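Local structure of EchA1_1 (Mycobacterium avium subsp. paratuberculosis, 3R9T) at residues Pro9-Glu14 with Ile39-Ala44; Gly17-Ile22 with Ala195-Ala200; Val126-Asp129 with Gln133-Leu136. The protein probably catalyses the reversible hydration of (2E)-enoyl-CoA to (3S)-3-hydroxyacyl-CoA in fatty acid metabolism, as a member of the enoyl-CoA hydratase/isomerase family. One frame throughout, in Å; residues are numbered along the deposited sequence.

Contact 1 (Pro9-Glu14 with Ile39-Ala44); sequences PGALAE and IGVGDA
A11 and A13 of strand 11-14 rest on G40, V41 and A44 of helix 39-44. The site lies in the crotonase fold, where strand 11-16 pairs with strand 19-24 as a hairpin and helix 35-50 packs against it. The two short axes come within 7.1 Å, and their directions differ by 30°.

The first kind of contact is backbone against methyl. G40 has no side chain, and its CA lies 4.5 Å from the CA of A11. The A11 methyl therefore sits directly on the helix backbone, with CB 3.8 Å from G40 C.

The second kind is apolar side chain against side chain. V41 has CG1 anti to its backbone N (chi1 168°), which puts CG2 beside that N and against the A11 methyl. One turn further along the helix, A13 and A44 meet through single methyls. A44 also touches M20 and I22 of strand 19-24, and V41 touches I22.

Polar groups are bonded outside the contact. E14 OE2 forms a salt bridge with R16 NE. D43 OD1 is hydrogen-bonded to H84 NE2, and P9 O to N25 ND2. The L12 side chain starts away from the helix and packs on N25.

Two methyl pairs make the side-chain part: A11 CB is 3.7 Å from V41 CG2, and A13 CB is 3.9 Å from A44 CB.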
loop_
_atom_site.group_PDB
_atom_site.type_symbol
_atom_site.label_atom_id
_atom_site.label_comp_id
_atom_site.label_asym_id
_atom_site.label_seq_id
_atom_site.Cartn_x
_atom_site.Cartn_y
_atom_site.Cartn_z
ATOM N N PRO B 9 -27.848 -20.482 -18.266
ATOM C CA PRO B 9 -27.750 -19.340 -17.378
ATOM C C PRO B 9 -26.436 -18.602 -17.554
ATOM O O PRO B 9 -25.465 -19.161 -18.065
ATOM C CB PRO B 9 -27.838 -19.970 -15.991
ATOM C CG PRO B 9 -27.356 -21.338 -16.173
ATOM C CD PRO B 9 -27.723 -21.754 -17.539
ATOM N N GLY B 10 -26.431 -17.343 -17.136
ATOM C CA GLY B 10 -25.272 -16.480 -17.286
ATOM C C GLY B 10 -24.067 -16.963 -16.511
ATOM O O GLY B 10 -22.934 -16.686 -16.901
ATOM N N ALA B 11 -24.306 -17.669 -15.409
ATOM C CA ALA B 11 -23.235 -18.267 -14.628
ATOM C C ALA B 11 -23.690 -19.605 -14.077
ATOM O O ALA B 11 -24.847 -19.755 -13.690
ATOM C CB ALA B 11 -22.825 -17.338 -13.495
ATOM N N LEU B 12 -22.777 -20.567 -14.049
ATOM C CA LEU B 12 -23.026 -21.880 -13.459
ATOM C C LEU B 12 -22.396 -21.921 -12.075
ATOM O O LEU B 12 -21.442 -21.190 -11.801
ATOM C CB LEU B 12 -22.415 -22.984 -14.332
ATOM C CG LEU B 12 -22.827 -23.012 -15.808
ATOM C CD1 LEU B 12 -21.933 -23.959 -16.612
ATOM C CD2 LEU B 12 -24.293 -23.402 -15.940
ATOM N N ALA B 13 -22.945 -22.753 -11.198
ATOM C CA ALA B 13 -22.316 -23.034 -9.916
ATOM C C ALA B 13 -22.251 -24.538 -9.758
ATOM O O ALA B 13 -23.217 -25.242 -10.069
ATOM C CB ALA B 13 -23.085 -22.405 -8.771
ATOM N N GLU B 14 -21.093 -25.018 -9.319
ATOM C CA GLU B 14 -20.866 -26.437 -9.099
ATOM C C GLU B 14 -20.006 -26.591 -7.847
ATOM O O GLU B 14 -19.343 -25.643 -7.426
ATOM C CB GLU B 14 -20.228 -27.077 -10.343
ATOM C CG GLU B 14 -18.746 -26.829 -10.568
ATOM C CD GLU B 14 -18.196 -27.683 -11.700
ATOM O OE1 GLU B 14 -18.769 -27.662 -12.812
ATOM O OE2 GLU B 14 -17.190 -28.384 -11.475
ATOM N N ILE B 39 -26.871 -12.302 -11.935
ATOM C CA ILE B 39 -27.815 -13.148 -11.214
ATOM C C ILE B 39 -27.175 -14.458 -10.798
ATOM O O ILE B 39 -27.284 -14.872 -9.641
ATOM C CB ILE B 39 -29.067 -13.417 -12.067
ATOM C CG1 ILE B 39 -29.921 -12.153 -12.116
ATOM C CG2 ILE B 39 -29.882 -14.575 -11.502
ATOM C CD1 ILE B 39 -30.972 -12.146 -13.232
ATOM N N GLY B 40 -26.503 -15.098 -11.744
ATOM C CA GLY B 40 -25.850 -16.372 -11.495
ATOM C C GLY B 40 -24.754 -16.284 -10.454
ATOM O O GLY B 40 -24.661 -17.113 -9.555
ATOM N N VAL B 41 -23.907 -15.275 -10.595
ATOM C CA VAL B 41 -22.770 -15.108 -9.701
ATOM C C VAL B 41 -23.226 -14.683 -8.296
ATOM O O VAL B 41 -22.817 -15.269 -7.276
ATOM C CB VAL B 41 -21.751 -14.112 -10.307
ATOM C CG1 VAL B 41 -20.700 -13.701 -9.251
ATOM C CG2 VAL B 41 -21.088 -14.700 -11.590
ATOM N N GLY B 42 -24.088 -13.673 -8.250
ATOM C CA GLY B 42 -24.588 -13.139 -7.000
ATOM C C GLY B 42 -25.357 -14.167 -6.192
ATOM O O GLY B 42 -25.131 -14.312 -5.002
ATOM N N ASP B 43 -26.267 -14.902 -6.821
ATOM C CA ASP B 43 -27.010 -15.928 -6.079
ATOM C C ASP B 43 -26.085 -17.039 -5.538
ATOM O O ASP B 43 -26.259 -17.499 -4.410
ATOM C CB ASP B 43 -28.130 -16.526 -6.942
ATOM C CG ASP B 43 -29.245 -15.530 -7.256
ATOM O OD1 ASP B 43 -29.289 -14.423 -6.677
ATOM O OD2 ASP B 43 -30.097 -15.880 -8.100
ATOM N N ALA B 44 -25.105 -17.452 -6.342
ATOM C CA ALA B 44 -24.148 -18.503 -5.953
ATOM C C ALA B 44 -23.287 -18.048 -4.778
ATOM O O ALA B 44 -23.054 -18.799 -3.831
ATOM C CB ALA B 44 -23.268 -18.893 -7.139
#

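Contact 2 (Gly17-Ile22 with Ala195-Ala200); sequences GNVMVI and AALALA
L197 and V19 bury the most surface in this contact, followed by A200. The three sit where helix 195-200 crosses over one face of strand 19-22. The axes run close to antiparallel, at 148°, and come no closer than 10.2 Å. Side chains span that gap.

L197 does most of the reaching. Its CB does not point straight at the strand, but the far end of the side chain reaches it. With CG anti to the carbonyl carbon (chi1 -71°), the branch swings over to the strand. Only CD2 makes close contact there. It lies 3.7 Å from V19 CG1 and also approaches V19 CB. The same methyl is 4.0 Å from V21 CG2, two residues along on the same face of the strand. L197 meets V19 at a slant and V21 at about a right angle.

V19 uses both of its methyls. CG1, anti to the backbone N, goes to L197. CG2 meets A200, 3.8 Å from its CB, and also grazes L197 CD2. V19 thus fits between two residues of the helix that lie about one turn apart.

A200 adds a single methyl, pointed at the strand. It also packs on I105 of strand 104-108.

The contact is one part of a wider interface. Helix 192-204 also covers strands 56-61 and 104-108 through A196, and L197 reaches R16 of strand 11-16. On the other face of strand 19-24, M20 and I22 pack on helix 35-50. The large sheet of the crotonase fold is therefore covered on both faces here, by helix 192-204 and by helix 35-50.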
loop_
_atom_site.group_PDB
_atom_site.type_symbol
_atom_site.label_atom_id
_atom_site.label_comp_id
_atom_site.label_asym_id
_atom_site.label_seq_id
_atom_site.Cartn_x
_atom_site.Cartn_y
_atom_site.Cartn_z
ATOM N N GLY B 17 -16.043 -30.815 -3.868
ATOM C CA GLY B 17 -15.874 -31.012 -2.430
ATOM C C GLY B 17 -16.434 -29.825 -1.659
ATOM O O GLY B 17 -17.603 -29.482 -1.836
ATOM N N ASN B 18 -15.598 -29.172 -0.843
ATOM C CA ASN B 18 -16.026 -27.998 -0.053
ATOM C C ASN B 18 -15.790 -26.631 -0.714
ATOM O O ASN B 18 -15.889 -25.589 -0.051
ATOM C CB ASN B 18 -15.399 -28.008 1.346
ATOM C CG ASN B 18 -13.865 -27.960 1.330
ATOM O OD1 ASN B 18 -13.236 -27.604 0.330
ATOM N ND2 ASN B 18 -13.265 -28.317 2.460
ATOM N N VAL B 19 -15.480 -26.652 -2.011
ATOM C CA VAL B 19 -15.280 -25.433 -2.798
ATOM C C VAL B 19 -16.437 -25.291 -3.754
ATOM O O VAL B 19 -16.794 -26.241 -4.454
ATOM C CB VAL B 19 -13.986 -25.479 -3.658
ATOM C CG1 VAL B 19 -13.806 -24.173 -4.457
ATOM C CG2 VAL B 19 -12.774 -25.737 -2.790
ATOM N N MET B 20 -17.037 -24.114 -3.784
ATOM C CA MET B 20 -17.988 -23.818 -4.826
ATOM C C MET B 20 -17.234 -23.186 -5.961
ATOM O O MET B 20 -16.524 -22.194 -5.762
ATOM C CB MET B 20 -19.057 -22.863 -4.344
ATOM C CG MET B 20 -20.023 -22.481 -5.431
ATOM S SD MET B 20 -21.165 -21.201 -4.917
ATOM C CE MET B 20 -22.374 -22.207 -4.037
ATOM N N VAL B 21 -17.410 -23.745 -7.149
ATOM C CA VAL B 21 -16.838 -23.178 -8.355
ATOM C C VAL B 21 -17.948 -22.481 -9.138
ATOM O O VAL B 21 -18.942 -23.112 -9.539
ATOM C CB VAL B 21 -16.177 -24.262 -9.225
ATOM C CG1 VAL B 21 -15.659 -23.678 -10.536
ATOM C CG2 VAL B 21 -15.062 -24.953 -8.455
ATOM N N ILE B 22 -17.767 -21.179 -9.344
ATOM C CA ILE B 22 -18.696 -20.349 -10.107
ATOM C C ILE B 22 -18.081 -20.033 -11.466
ATOM O O ILE B 22 -16.991 -19.463 -11.530
ATOM C CB ILE B 22 -18.958 -19.006 -9.380
ATOM C CG1 ILE B 22 -19.514 -19.254 -7.986
ATOM C CG2 ILE B 22 -19.922 -18.120 -10.172
ATOM C CD1 ILE B 22 -19.799 -17.966 -7.186
ATOM N N ALA B 195 -5.126 -25.320 -10.305
ATOM C CA ALA B 195 -4.243 -24.524 -9.460
ATOM C C ALA B 195 -5.044 -23.758 -8.415
ATOM O O ALA B 195 -4.644 -23.669 -7.244
ATOM C CB ALA B 195 -3.430 -23.568 -10.310
ATOM N N ALA B 196 -6.184 -23.211 -8.823
ATOM C CA ALA B 196 -7.031 -22.472 -7.881
ATOM C C ALA B 196 -7.642 -23.388 -6.815
ATOM O O ALA B 196 -7.768 -23.001 -5.665
ATOM C CB ALA B 196 -8.126 -21.711 -8.621
ATOM N N LEU B 197 -8.062 -24.583 -7.200
ATOM C CA LEU B 197 -8.572 -25.551 -6.228
ATOM C C LEU B 197 -7.483 -25.969 -5.232
ATOM O O LEU B 197 -7.770 -26.207 -4.052
ATOM C CB LEU B 197 -9.141 -26.777 -6.944
ATOM C CG LEU B 197 -10.455 -26.515 -7.692
ATOM C CD1 LEU B 197 -10.829 -27.768 -8.507
ATOM C CD2 LEU B 197 -11.600 -26.102 -6.766
ATOM N N ALA B 198 -6.237 -26.056 -5.697
ATOM C CA ALA B 198 -5.130 -26.387 -4.802
ATOM C C ALA B 198 -4.896 -25.255 -3.783
ATOM O O ALA B 198 -4.659 -25.509 -2.595
ATOM C CB ALA B 198 -3.861 -26.661 -5.595
ATOM N N LEU B 199 -4.952 -24.010 -4.256
ATOM C CA LEU B 199 -4.849 -22.860 -3.356
ATOM C C LEU B 199 -6.033 -22.847 -2.374
ATOM O O LEU B 199 -5.856 -22.611 -1.173
ATOM C CB LEU B 199 -4.794 -21.550 -4.147
ATOM C CG LEU B 199 -4.662 -20.253 -3.337
ATOM C CD1 LEU B 199 -3.415 -20.320 -2.419
ATOM C CD2 LEU B 199 -4.578 -19.055 -4.272
ATOM N N ALA B 200 -7.239 -23.112 -2.869
ATOM C CA ALA B 200 -8.399 -23.207 -1.986
ATOM C C ALA B 200 -8.153 -24.226 -0.873
ATOM O O ALA B 200 -8.480 -23.976 0.301
ATOM C CB ALA B 200 -9.651 -23.581 -2.762
#

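Contact 3 (Val126-Asp129 with Gln133-Leu136); sequences VVAD and QFGL
F134 inserts its ring toward A128 and V126 of strand 126-129. It carries the whole contact from the side of residues 133-136. The backbones stay well apart, and the nearest CA atoms, of A128 and Q133, are 9.0 Å from each other.

Q133 opens the segment. Its side chain starts away from strand 126-129 and packs on P171.

F134 comes next, with CB pointed at the strand. CG is anti to the carbonyl carbon (chi1 -64°), and the far end of the ring meets the strand. CZ lies 4.0 Å from A128 CB, and CE2 lies 4.2 Å from the same methyl. This methyl touches the ring at its edge, near the ring plane. V126 CG1 is a looser neighbour, at 4.5 Å from CZ. V126 and A128 are two residues apart, so both face the ring while V127 between them turns to the other side. V126 also packs on K160 of a neighbouring subunit. V108, I183 and T117 also touch F134, and the ring is buried.

G135 follows. Its N is hydrogen-bonded to T117 OG1, which ties the segment to helix 115-122.

L136 packs on T117 and E118 of that helix. E118 belongs to the pocket that holds benzoic acid.

F134 therefore bridges two sheets. Strand 125-129 belongs to the large sheet, and strand 133-135 to the small one with strands 111-113 and 172-173. The crotonase fold is built of a spiral of beta-beta-alpha units whose strands form a large and a small sheet, and F134 packs between the two here.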
loop_
_atom_site.group_PDB
_atom_site.type_symbol
_atom_site.label_atom_id
_atom_site.label_comp_id
_atom_site.label_asym_id
_atom_site.label_seq_id
_atom_site.Cartn_x
_atom_site.Cartn_y
_atom_site.Cartn_z
ATOM N N VAL B 126 -5.886 -14.346 -6.476
ATOM C CA VAL B 126 -5.938 -14.552 -7.932
ATOM C C VAL B 126 -4.846 -15.512 -8.413
ATOM O O VAL B 126 -3.672 -15.298 -8.151
ATOM C CB VAL B 126 -5.777 -13.226 -8.715
ATOM C CG1 VAL B 126 -6.033 -13.448 -10.178
ATOM C CG2 VAL B 126 -6.745 -12.144 -8.166
ATOM N N VAL B 127 -5.268 -16.531 -9.154
ATOM C CA VAL B 127 -4.379 -17.407 -9.912
ATOM C C VAL B 127 -4.680 -17.175 -11.401
ATOM O O VAL B 127 -5.852 -17.166 -11.798
ATOM C CB VAL B 127 -4.640 -18.859 -9.520
ATOM C CG1 VAL B 127 -3.726 -19.828 -10.291
ATOM C CG2 VAL B 127 -4.470 -19.010 -8.015
ATOM N N ALA B 128 -3.646 -16.974 -12.218
ATOM C CA ALA B 128 -3.848 -16.677 -13.637
ATOM C C ALA B 128 -3.083 -17.612 -14.557
ATOM O O ALA B 128 -1.918 -17.897 -14.330
ATOM C CB ALA B 128 -3.439 -15.261 -13.934
ATOM N N ASP B 129 -3.767 -18.056 -15.605
ATOM C CA ASP B 129 -3.155 -18.644 -16.790
ATOM C C ASP B 129 -2.084 -17.671 -17.324
ATOM O O ASP B 129 -2.306 -16.456 -17.364
ATOM C CB ASP B 129 -4.283 -18.859 -17.810
ATOM C CG ASP B 129 -3.875 -19.703 -18.994
ATOM O OD1 ASP B 129 -2.990 -19.264 -19.761
ATOM O OD2 ASP B 129 -4.481 -20.783 -19.181
ATOM N N GLN B 133 -4.319 -11.541 -19.682
ATOM C CA GLN B 133 -3.990 -10.134 -19.757
ATOM C C GLN B 133 -4.958 -9.340 -18.866
ATOM O O GLN B 133 -6.169 -9.586 -18.865
ATOM C CB GLN B 133 -4.128 -9.686 -21.210
ATOM C CG GLN B 133 -3.645 -8.293 -21.485
ATOM C CD GLN B 133 -3.588 -7.976 -22.974
ATOM O OE1 GLN B 133 -4.619 -7.842 -23.630
ATOM N NE2 GLN B 133 -2.380 -7.841 -23.508
ATOM N N PHE B 134 -4.411 -8.395 -18.110
ATOM C CA PHE B 134 -5.185 -7.546 -17.216
ATOM C C PHE B 134 -5.124 -6.116 -17.713
ATOM O O PHE B 134 -4.322 -5.798 -18.590
ATOM C CB PHE B 134 -4.628 -7.619 -15.803
ATOM C CG PHE B 134 -4.737 -8.985 -15.199
ATOM C CD1 PHE B 134 -5.878 -9.357 -14.508
ATOM C CD2 PHE B 134 -3.733 -9.916 -15.367
ATOM C CE1 PHE B 134 -6.019 -10.632 -13.972
ATOM C CE2 PHE B 134 -3.861 -11.200 -14.812
ATOM C CZ PHE B 134 -4.997 -11.552 -14.115
ATOM N N GLY B 135 -5.983 -5.264 -17.164
ATOM C CA GLY B 135 -5.947 -3.834 -17.507
ATOM C C GLY B 135 -7.282 -3.163 -17.292
ATOM O O GLY B 135 -8.300 -3.837 -17.059
ATOM N N LEU B 136 -7.263 -1.833 -17.358
ATOM C CA LEU B 136 -8.460 -0.992 -17.201
ATOM C C LEU B 136 -8.542 -0.017 -18.377
ATOM O O LEU B 136 -8.238 1.172 -18.243
ATOM C CB LEU B 136 -8.459 -0.232 -15.874
ATOM C CG LEU B 136 -8.437 -1.104 -14.609
ATOM C CD1 LEU B 136 -8.178 -0.216 -13.379
ATOM C CD2 LEU B 136 -9.720 -1.918 -14.487
#

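All three contacts reach the same large sheet. Contacts 1 and 2 lie 16 Å apart between centres and share the hairpin of strands 11-16 and 19-24. E14 O and V21 N, 2.7 Å apart, probably form a hydrogen bond in it. The helices of contacts 1 and 2 lie on opposite faces of the sheet: M20 and I22 face helix 35-50, V19 and V21 face helix 192-204. Contact 3 is nested in the chain loop closed by contact 2. V127 joins the two, with CG2 3.7 Å from L199 CD2. Contacts 1 and 3 do not touch; their nearest atoms are about 14 Å apart. The F134 side chain is about 13 Å from bound benzoic acid, too far to touch it.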